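Local coordinates for coat protein (Leviviridae sp., PDB 6YFR) that forms the capsid shell of a single-stranded RNA bacteriophage, dimers of interlocked subunits assembling into closed virus-like particles, at the interface of chains A and B. Sequence-based numbering; all coordinates share one arbitrary frame. Chains: chain A/B, coat protein.

Contact 1: the interface of chains A and B. Residues chain A 58-62, 71; chain B 85, 87, 89-90.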
loop_
_atom_site.group_PDB
_atom_site.type_symbol
_atom_site.label_atom_id
_atom_site.label_comp_id
_atom_site.label_asym_id
_atom_site.label_seq_id
_atom_site.Cartn_x
_atom_site.Cartn_y
_atom_site.Cartn_z
ATOM N N ILE A 58 67.966 -10.160 25.230
ATOM C CA ILE A 58 68.914 -11.227 24.919
ATOM C C ILE A 58 68.497 -11.890 23.610
ATOM O O ILE A 58 67.300 -12.137 23.389
ATOM C CB ILE A 58 69.002 -12.231 26.084
ATOM C CG1 ILE A 58 70.089 -13.277 25.842
ATOM C CG2 ILE A 58 67.653 -12.897 26.344
ATOM C CD1 ILE A 58 70.335 -14.172 27.042
ATOM N N PRO A 59 69.433 -12.163 22.702
ATOM C CA PRO A 59 69.062 -12.805 21.436
ATOM C C PRO A 59 68.638 -14.248 21.645
ATOM O O PRO A 59 69.133 -14.946 22.533
ATOM C CB PRO A 59 70.344 -12.715 20.600
ATOM C CG PRO A 59 71.445 -12.571 21.605
ATOM C CD PRO A 59 70.855 -11.780 22.735
ATOM N N SER A 60 67.704 -14.692 20.801
ATOM C CA SER A 60 67.144 -16.032 20.936
ATOM C C SER A 60 68.157 -17.124 20.618
ATOM O O SER A 60 67.941 -18.279 21.000
ATOM C CB SER A 60 65.924 -16.189 20.028
ATOM O OG SER A 60 66.287 -16.069 18.664
ATOM N N THR A 61 69.243 -16.791 19.928
ATOM C CA THR A 61 70.275 -17.752 19.574
ATOM C C THR A 61 71.633 -17.264 20.063
ATOM O O THR A 61 71.817 -16.087 20.386
ATOM C CB THR A 61 70.319 -17.987 18.059
ATOM O OG1 THR A 61 70.516 -16.737 17.387
ATOM C CG2 THR A 61 69.020 -18.617 17.580
ATOM N N ASN A 62 72.590 -18.193 20.116
ATOM C CA ASN A 62 73.923 -17.850 20.600
ATOM C C ASN A 62 74.681 -16.984 19.603
ATOM O O ASN A 62 75.491 -16.142 20.007
ATOM C CB ASN A 62 74.710 -19.121 20.908
ATOM C CG ASN A 62 74.216 -19.824 22.156
ATOM O OD1 ASN A 62 74.113 -19.218 23.224
ATOM N ND2 ASN A 62 73.897 -21.107 22.027
ATOM N N ASP A 71 64.449 -11.938 22.802
ATOM C CA ASP A 71 63.659 -12.187 23.991
ATOM C C ASP A 71 64.025 -11.169 25.066
ATOM O O ASP A 71 65.085 -10.536 25.025
ATOM C CB ASP A 71 63.888 -13.610 24.502
ATOM C CG ASP A 71 63.683 -14.658 23.423
ATOM O OD1 ASP A 71 62.679 -14.570 22.685
ATOM O OD2 ASP A 71 64.532 -15.570 23.313
ATOM N N SER B 85 64.366 -20.742 24.637
ATOM C CA SER B 85 65.505 -20.053 24.054
ATOM C C SER B 85 66.668 -21.017 23.872
ATOM O O SER B 85 66.970 -21.817 24.763
ATOM C CB SER B 85 65.940 -18.874 24.926
ATOM O OG SER B 85 67.041 -18.199 24.346
ATOM N N ASN B 87 69.700 -19.825 23.412
ATOM C CA ASN B 87 70.869 -19.126 23.930
ATOM C C ASN B 87 71.238 -19.693 25.295
ATOM O O ASN B 87 70.416 -19.700 26.218
ATOM C CB ASN B 87 70.588 -17.626 24.019
ATOM C CG ASN B 87 71.837 -16.805 24.293
ATOM O OD1 ASN B 87 72.781 -17.272 24.931
ATOM N ND2 ASN B 87 71.842 -15.564 23.811
ATOM N N ASP B 89 73.241 -18.406 27.385
ATOM C CA ASP B 89 73.460 -17.351 28.368
ATOM C C ASP B 89 72.246 -17.099 29.249
ATOM O O ASP B 89 72.357 -16.328 30.207
ATOM C CB ASP B 89 73.832 -16.035 27.676
ATOM C CG ASP B 89 75.113 -16.132 26.880
ATOM O OD1 ASP B 89 75.908 -17.049 27.151
ATOM O OD2 ASP B 89 75.330 -15.286 25.987
ATOM N N VAL B 90 71.101 -17.719 28.949
ATOM C CA VAL B 90 69.851 -17.341 29.601
ATOM C C VAL B 90 69.935 -17.542 31.110
ATOM O O VAL B 90 69.486 -16.693 31.885
ATOM C CB VAL B 90 68.670 -18.115 28.986
ATOM C CG1 VAL B 90 67.418 -17.942 29.829
ATOM C CG2 VAL B 90 68.413 -17.631 27.567
#

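Contact 2: the interface of chains A and B. Residues chain A 95-96, 99-100; chain B 1-3, 109.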
loop_
_atom_site.group_PDB
_atom_site.type_symbol
_atom_site.label_atom_id
_atom_site.label_comp_id
_atom_site.label_asym_id
_atom_site.label_seq_id
_atom_site.Cartn_x
_atom_site.Cartn_y
_atom_site.Cartn_z
ATOM N N VAL A 95 58.230 -0.797 55.816
ATOM C CA VAL A 95 59.617 -1.237 55.959
ATOM C C VAL A 95 59.671 -2.743 56.189
ATOM O O VAL A 95 60.470 -3.459 55.569
ATOM C CB VAL A 95 60.312 -0.469 57.095
ATOM C CG1 VAL A 95 61.619 -1.148 57.466
ATOM C CG2 VAL A 95 60.561 0.971 56.682
ATOM N N ASP A 96 58.816 -3.243 57.084
ATOM C CA ASP A 96 58.790 -4.675 57.370
ATOM C C ASP A 96 58.421 -5.479 56.129
ATOM O O ASP A 96 58.974 -6.557 55.892
ATOM C CB ASP A 96 57.814 -4.968 58.512
ATOM C CG ASP A 96 58.282 -4.406 59.840
ATOM O OD1 ASP A 96 59.496 -4.130 59.969
ATOM O OD2 ASP A 96 57.440 -4.245 60.753
ATOM N N ASP A 99 61.397 -5.621 53.817
ATOM C CA ASP A 99 62.392 -6.542 54.354
ATOM C C ASP A 99 61.954 -7.989 54.175
ATOM O O ASP A 99 62.783 -8.862 53.895
ATOM C CB ASP A 99 62.658 -6.229 55.826
ATOM C CG ASP A 99 63.386 -4.915 56.014
ATOM O OD1 ASP A 99 64.131 -4.516 55.092
ATOM O OD2 ASP A 99 63.214 -4.280 57.077
ATOM N N THR A 100 60.655 -8.263 54.323
ATOM C CA THR A 100 60.147 -9.606 54.071
ATOM C C THR A 100 60.340 -9.992 52.611
ATOM O O THR A 100 60.679 -11.139 52.300
ATOM C CB THR A 100 58.672 -9.689 54.455
ATOM O OG1 THR A 100 58.496 -9.210 55.795
ATOM C CG2 THR A 100 58.182 -11.125 54.368
ATOM N N ALA B 1 62.163 -4.758 59.356
ATOM C CA ALA B 1 62.266 -6.064 59.997
ATOM C C ALA B 1 61.520 -7.124 59.209
ATOM O O ALA B 1 60.317 -7.003 58.982
ATOM C CB ALA B 1 61.727 -6.005 61.409
ATOM N N SER B 2 62.239 -8.166 58.799
ATOM C CA SER B 2 61.598 -9.294 58.141
ATOM C C SER B 2 60.518 -9.871 59.046
ATOM O O SER B 2 60.749 -10.103 60.236
ATOM C CB SER B 2 62.636 -10.363 57.797
ATOM O OG SER B 2 62.035 -11.475 57.159
ATOM N N LEU B 3 59.335 -10.082 58.485
ATOM C CA LEU B 3 58.223 -10.586 59.281
ATOM C C LEU B 3 58.372 -12.090 59.509
ATOM O O LEU B 3 58.851 -12.808 58.627
ATOM C CB LEU B 3 56.893 -10.294 58.589
ATOM C CG LEU B 3 56.480 -8.825 58.496
ATOM C CD1 LEU B 3 55.212 -8.669 57.673
ATOM C CD2 LEU B 3 56.285 -8.253 59.886
ATOM N N ARG B 109 66.761 2.112 48.543
ATOM C CA ARG B 109 65.810 1.782 49.603
ATOM C C ARG B 109 65.067 3.020 50.096
ATOM O O ARG B 109 63.836 3.006 50.234
ATOM C CB ARG B 109 66.535 1.093 50.758
ATOM C CG ARG B 109 65.709 1.003 52.020
ATOM C CD ARG B 109 66.228 -0.085 52.937
ATOM N NE ARG B 109 65.165 -0.592 53.798
ATOM C CZ ARG B 109 65.241 -1.721 54.492
ATOM N NH1 ARG B 109 66.336 -2.463 54.436
ATOM N NH2 ARG B 109 64.220 -2.099 55.250
#

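Contact 3: the interface of chains A and B. Residues chain A 39, 50, 77, 79, 81, 94, 98; chain B 105, 111-113.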
loop_
_atom_site.group_PDB
_atom_site.type_symbol
_atom_site.label_atom_id
_atom_site.label_comp_id
_atom_site.label_asym_id
_atom_site.label_seq_id
_atom_site.Cartn_x
_atom_site.Cartn_y
_atom_site.Cartn_z
ATOM N N GLU A 39 58.038 6.181 40.170
ATOM C CA GLU A 39 57.277 6.614 41.339
ATOM C C GLU A 39 56.016 7.304 40.840
ATOM O O GLU A 39 56.079 8.431 40.338
ATOM C CB GLU A 39 58.103 7.541 42.232
ATOM C CG GLU A 39 59.368 6.906 42.785
ATOM C CD GLU A 39 59.091 5.739 43.716
ATOM O OE1 GLU A 39 57.969 5.650 44.258
ATOM O OE2 GLU A 39 60.003 4.907 43.910
ATOM N N SER A 50 55.893 2.524 44.083
ATOM C CA SER A 50 57.330 2.515 43.843
ATOM C C SER A 50 57.668 1.242 43.081
ATOM O O SER A 50 57.421 0.140 43.580
ATOM C CB SER A 50 58.114 2.572 45.155
ATOM O OG SER A 50 57.854 3.765 45.871
ATOM N N PHE A 77 59.346 -5.257 40.269
ATOM C CA PHE A 77 59.114 -5.070 41.693
ATOM C C PHE A 77 58.226 -3.850 41.880
ATOM O O PHE A 77 58.441 -2.817 41.238
ATOM C CB PHE A 77 60.437 -4.885 42.451
ATOM C CG PHE A 77 60.288 -4.284 43.829
ATOM C CD1 PHE A 77 60.227 -5.096 44.949
ATOM C CD2 PHE A 77 60.246 -2.906 44.007
ATOM C CE1 PHE A 77 60.105 -4.548 46.218
ATOM C CE2 PHE A 77 60.118 -2.354 45.272
ATOM C CZ PHE A 77 60.048 -3.175 46.379
ATOM N N LEU A 79 55.851 -1.669 45.143
ATOM C CA LEU A 79 55.526 -1.493 46.554
ATOM C C LEU A 79 54.529 -0.352 46.689
ATOM O O LEU A 79 54.692 0.697 46.054
ATOM C CB LEU A 79 56.780 -1.203 47.386
ATOM C CG LEU A 79 56.585 -0.873 48.867
ATOM C CD1 LEU A 79 55.974 -2.047 49.615
ATOM C CD2 LEU A 79 57.911 -0.463 49.496
ATOM N N LEU A 81 52.871 2.579 48.802
ATOM C CA LEU A 81 53.026 3.523 49.902
ATOM C C LEU A 81 51.682 4.209 50.121
ATOM O O LEU A 81 51.258 5.027 49.296
ATOM C CB LEU A 81 54.114 4.546 49.586
ATOM C CG LEU A 81 55.447 4.004 49.071
ATOM C CD1 LEU A 81 56.445 5.136 48.880
ATOM C CD2 LEU A 81 55.992 2.955 50.020
ATOM N N THR A 94 55.468 -0.847 56.191
ATOM C CA THR A 94 56.000 -0.870 54.831
ATOM C C THR A 94 57.465 -1.286 54.836
ATOM O O THR A 94 57.907 -2.053 53.968
ATOM C CB THR A 94 55.834 0.499 54.167
ATOM O OG1 THR A 94 56.319 1.521 55.047
ATOM C CG2 THR A 94 54.373 0.772 53.836
ATOM N N LEU A 98 58.931 -4.609 52.922
ATOM C CA LEU A 98 60.084 -4.611 52.023
ATOM C C LEU A 98 61.156 -5.585 52.504
ATOM O O LEU A 98 61.762 -6.311 51.699
ATOM C CB LEU A 98 60.651 -3.197 51.905
ATOM C CG LEU A 98 61.943 -3.031 51.105
ATOM C CD1 LEU A 98 61.767 -3.585 49.706
ATOM C CD2 LEU A 98 62.354 -1.562 51.059
ATOM N N LEU B 105 67.277 -2.783 45.020
ATOM C CA LEU B 105 66.484 -2.679 46.242
ATOM C C LEU B 105 67.332 -2.163 47.397
ATOM O O LEU B 105 66.837 -1.435 48.265
ATOM C CB LEU B 105 65.869 -4.034 46.597
ATOM C CG LEU B 105 64.704 -4.554 45.762
ATOM C CD1 LEU B 105 64.252 -5.917 46.262
ATOM C CD2 LEU B 105 63.542 -3.571 45.777
ATOM N N SER B 111 64.622 5.940 48.576
ATOM C CA SER B 111 63.760 6.463 47.521
ATOM C C SER B 111 62.493 5.627 47.384
ATOM O O SER B 111 61.389 6.169 47.251
ATOM C CB SER B 111 64.525 6.501 46.199
ATOM O OG SER B 111 63.737 7.076 45.176
ATOM N N ILE B 112 62.638 4.300 47.425
ATOM C CA ILE B 112 61.490 3.404 47.302
ATOM C C ILE B 112 60.531 3.602 48.466
ATOM O O ILE B 112 59.304 3.637 48.287
ATOM C CB ILE B 112 61.966 1.942 47.200
ATOM C CG1 ILE B 112 62.653 1.703 45.856
ATOM C CG2 ILE B 112 60.808 0.982 47.388
ATOM C CD1 ILE B 112 63.279 0.339 45.739
ATOM N N LEU B 113 61.069 3.734 49.681
ATOM C CA LEU B 113 60.218 3.840 50.860
ATOM C C LEU B 113 59.582 5.214 50.996
ATOM O O LEU B 113 58.534 5.340 51.639
ATOM C CB LEU B 113 61.019 3.518 52.126
ATOM C CG LEU B 113 61.449 2.061 52.305
ATOM C CD1 LEU B 113 62.281 1.921 53.560
ATOM C CD2 LEU B 113 60.238 1.153 52.363
#

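Contact 1: the interface of chains A and B
The end of strand 47-59 and the start of the loop after it in chain A, with A:Ile58, A:Pro59 and A:Asn62, receive B:Asn87 from the loop that leads into helix 90-107 of chain B. CG of B:Asn87 is anti to its backbone N (chi1 -169°), which sends the amide into the bend of chain A. There ND2 gives a nearly straight hydrogen bond to the backbone O of A:Pro59 at 3.1 Å, with the acceptor almost in the amide plane. The other amide branch faces its own chain: OD1 accepts a hydrogen bond from the backbone N of B:Asp89 at 2.7 Å, fixing the turn of the amide just before the helix begins. The backbone N of B:Asn87 is in turn held by OG of B:Ser85 at 3.3 Å, and that hydroxyl makes a weak hydrogen bond to O of A:Ser60. A:Asn62 comes in with its amide 74° from that of B:Asn87. As modelled, its OD1 stands 2.9 Å from OD1 of B:Asn87, a doubtful pairing of two acceptors; an amide of A:Asn62 turned over would offer N-H instead. On the opposite side of B:Asn87, the extended A:Ile58 passes its CG1 3.5 Å from ND2 and sets its tip CD1 4.0 Å from CG2 of B:Val90. The patch thus lies at one end of the dimer, where the hairpin of strands 47-59 and 70-82 meets the start of the partner's helix.

Contact 2: the interface of chains A and B
Helix 90-107 of chain A meets the N-terminal loop of chain B and, through A:Asp99, B:Arg109 at the start of helix 109-114, in the interlocked dimer typical of single-stranded RNA phage coat proteins. The amino terminus of B:Ala1 is held between two carboxylates one helical turn apart. Its N donates to OD1 of A:Asp96 at 2.8 Å, on the anti side and somewhat out of the carboxylate plane, and to OD2 of A:Asp99 at 2.6 Å, there along the anti lone pair. A:Asp99 carries a second charge contact: B:Arg109, extended from CG to NE, reaches across at about a right angle and brings NH2 to the carboxylate in a salt bridge. The guanidinium and carboxylate planes stand 68° apart, so the two groups do not pair flat; the modelled approach to OD1 is very short, while OD2 lies at the guanidinium edge, 3.0 Å from NH2. Two positive groups around A:Asp99 would probably favour its charged form. Farther along the N-terminal segment, N of B:Leu3 gives a nearly straight bond of 2.9 Å to OG1 of A:Thr100. OG1 itself donates to the backbone O of A:Asp96 at 2.7 Å; with its hydrogen used there, it can accept from the incoming N-terminal loop. CD2 of B:Leu3 rests 3.9 Å from CB of A:Asp96.

Contact 3: the interface of chains A and B
B:Ile112 and B:Leu113 keep helical backbone torsions in the short helix 109-114, while A:Ser50, A:Phe77, A:Leu79 and A:Leu81 are extended, in strands 47-59 and 70-82. A polar link comes from the hydroxyl of A:Ser50, whose OG donates to the backbone O of B:Ile112 at 2.8 Å, in the carbonyl plane and on a lone pair. On its own side OG also meets OE1 of A:Glu39, on the syn lone pair; as one hydroxyl has one hydrogen, the two bonds may compete, or the carboxyl may carry a proton. Around this link the contact is greasy. CG2 of B:Ile112, anti to the backbone N because CG1 sits beside it (chi1 -70°), packs against CB of A:Ser50 at 3.8 Å and CD2 of A:Leu79 at 3.9 Å. B:Leu105 comes from helix 90-107 and sets its methyl CD2 over the centre of one face of the A:Phe77 ring, 3.6 Å from its CZ. B:Leu113 turns its CD2 towards CD2 of A:Leu98 at 3.7 Å, while CD1 of A:Leu81 lies 3.3 Å from O of B:Ile112. The C-terminal helices of chain B thus lie over the sheet of chain A, with B:Leu113 reaching the side of chain A's own helix 90-107.

Contacts 2 and 3 are neighbours, with C-alpha centres about 11 Å apart; helix 109-114 of chain B supplies residues to both, and so does helix 90-107 of chain A. Contact 1 lies about 35 Å from contact 2 and about 31 Å from contact 3. It is tied to contact 3 by chain B's helix 90-107, which starts at one and nears its end at the other, and by chain A's strands 47-59 and 70-82. Because the interface is two-fold symmetric, each contact recurs with the chains exchanged, so the dimer is gripped along its length, consistent with its being a stable unit of the 60-copy particle.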